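Long-range contact in chitinase (Paenibacillus sp. FPU-7, PDB 5GZT), which probably hydrolyses the beta-1,4 linkages between N-acetylglucosamine units in chitin and chitodextrins, cutting at random within the chain: residues Asp891-Tyr896 and Ala940-Ala945. Sequence-based numbering, arbitrary orientation.
Sequences DLDWEY and AIASAA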
# COMPACT_ATOMS: atom_id res chain seq x y z
N ASP B 891 0.62 -8.49 -50.60
CA ASP B 891 0.46 -7.93 -49.28
C ASP B 891 -0.70 -6.96 -49.27
O ASP B 891 -0.84 -6.18 -50.23
CB ASP B 891 1.73 -7.17 -48.94
CG ASP B 891 1.61 -6.41 -47.60
OD1 ASP B 891 1.50 -7.03 -46.51
OD2 ASP B 891 1.69 -5.16 -47.69
N LEU B 892 -1.58 -7.07 -48.29
CA LEU B 892 -2.73 -6.14 -48.16
C LEU B 892 -2.53 -5.21 -46.98
O LEU B 892 -2.34 -5.68 -45.86
CB LEU B 892 -4.03 -6.90 -47.96
CG LEU B 892 -4.47 -7.89 -49.01
CD1 LEU B 892 -5.85 -8.46 -48.70
CD2 LEU B 892 -4.44 -7.27 -50.39
N ASP B 893 -2.64 -3.92 -47.22
CA ASP B 893 -2.39 -2.87 -46.25
C ASP B 893 -3.65 -2.04 -46.14
O ASP B 893 -3.74 -1.02 -46.77
CB ASP B 893 -1.15 -1.92 -46.58
CG ASP B 893 0.21 -2.68 -46.65
OD1 ASP B 893 0.18 -3.87 -46.33
OD2 ASP B 893 1.33 -2.13 -46.98
N TRP B 894 -4.60 -2.50 -45.33
CA TRP B 894 -5.88 -1.91 -45.16
C TRP B 894 -5.76 -1.06 -43.91
O TRP B 894 -5.47 -1.59 -42.81
CB TRP B 894 -6.87 -2.99 -45.00
CG TRP B 894 -8.32 -2.54 -44.81
CD1 TRP B 894 -8.81 -1.25 -44.47
CD2 TRP B 894 -9.47 -3.41 -44.77
NE1 TRP B 894 -10.18 -1.32 -44.32
CE2 TRP B 894 -10.59 -2.61 -44.49
CE3 TRP B 894 -9.64 -4.76 -45.01
CZ2 TRP B 894 -11.88 -3.12 -44.48
CZ3 TRP B 894 -10.94 -5.30 -44.95
CH2 TRP B 894 -12.04 -4.46 -44.70
N GLU B 895 -5.93 0.26 -44.07
CA GLU B 895 -5.64 1.21 -42.98
C GLU B 895 -6.88 2.01 -42.64
O GLU B 895 -7.02 3.14 -43.14
CB GLU B 895 -4.47 2.14 -43.37
CG GLU B 895 -3.21 1.31 -43.57
CD GLU B 895 -1.93 2.13 -43.75
OE1 GLU B 895 -1.92 3.30 -43.40
OE2 GLU B 895 -0.92 1.58 -44.18
N TYR B 896 -7.80 1.47 -41.82
CA TYR B 896 -7.73 0.22 -41.08
C TYR B 896 -9.17 -0.22 -40.98
O TYR B 896 -10.07 0.62 -41.00
CB TYR B 896 -7.19 0.44 -39.65
CG TYR B 896 -5.82 1.09 -39.63
CD1 TYR B 896 -4.65 0.32 -39.88
CD2 TYR B 896 -5.66 2.45 -39.41
CE1 TYR B 896 -3.38 0.92 -39.89
CE2 TYR B 896 -4.38 3.05 -39.43
CZ TYR B 896 -3.26 2.27 -39.65
OH TYR B 896 -2.04 2.81 -39.69
N ALA B 940 0.52 -11.65 -47.25
CA ALA B 940 0.86 -11.05 -45.99
C ALA B 940 -0.03 -9.84 -45.82
O ALA B 940 -0.75 -9.49 -46.73
CB ALA B 940 2.32 -10.61 -46.03
N ILE B 941 -0.02 -9.25 -44.63
CA ILE B 941 -0.59 -7.94 -44.41
C ILE B 941 0.38 -7.09 -43.67
O ILE B 941 1.38 -7.60 -43.12
CB ILE B 941 -1.84 -7.98 -43.53
CG1 ILE B 941 -1.50 -8.51 -42.10
CG2 ILE B 941 -2.83 -8.92 -44.15
CD1 ILE B 941 -2.78 -8.48 -41.21
N ALA B 942 0.13 -5.80 -43.73
CA ALA B 942 0.70 -4.84 -42.77
C ALA B 942 -0.33 -4.55 -41.77
O ALA B 942 -1.48 -4.38 -42.14
CB ALA B 942 1.06 -3.55 -43.43
N SER B 943 0.05 -4.46 -40.50
CA SER B 943 -0.85 -4.32 -39.38
C SER B 943 -0.36 -3.26 -38.38
O SER B 943 0.81 -2.84 -38.39
CB SER B 943 -1.07 -5.69 -38.71
OG SER B 943 0.14 -6.21 -38.17
N ALA B 944 -1.27 -2.78 -37.54
CA ALA B 944 -1.03 -1.64 -36.68
C ALA B 944 -0.88 -2.05 -35.20
O ALA B 944 -1.25 -3.18 -34.77
CB ALA B 944 -2.10 -0.56 -36.87
N ALA B 945 -0.38 -1.10 -34.44
CA ALA B 945 0.02 -1.29 -33.02
C ALA B 945 -1.08 -1.06 -32.02
O ALA B 945 -1.05 -1.65 -30.95
CB ALA B 945 1.21 -0.38 -32.71
O HOH W 1 -3.78 -4.86 -43.73
O HOH W 2 -2.49 -1.74 -41.70
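L892 and A940 join two neighbouring parallel strands in the beta/alpha (TIM) barrel of a family 18 glycoside hydrolase domain. The segment D891-Y896 carries the DxDxE sequence of this family, in which the glutamate, here E895, is typically the catalytic acid. L892 N donates to A940 O at 3.0 Å. A942 N then donates to L892 O at 3.3 Å, reaching the carbonyl from above its plane. The paired strands are the tight part. D891 has CG anti to the backbone N (chi1 174°), which brings OD1 to the I941 backbone. This OD1 sits 3.1 Å from I941 C, while OD2 is hydrogen-bonded to S852 OG. An alanine in place of D891 would probably leave S852 OG without its carboxylate partner and open a gap beside I941 and D893. D893 OD1 lies 3.0 Å from A942 CB and takes a weak bond from A942 N. D893 OD2 is held by Y769 OH. On the other face of the sheet, L892 touches L918 and L919 and I941 touches F915, all on helix 911-933.

Beyond D893 the chains spread apart, and water takes over from direct bonds. One water donates to both L892 O and A942 O and accepts from W894 N. A second water links W894 O to A942 O. At the looser end stands Y896, partly exposed, after a cis peptide bond. Its ring meets the second segment through CE1, 3.6 Å from A944 CB, while E895 CB lies over the ring centre, 3.7 Å above its plane.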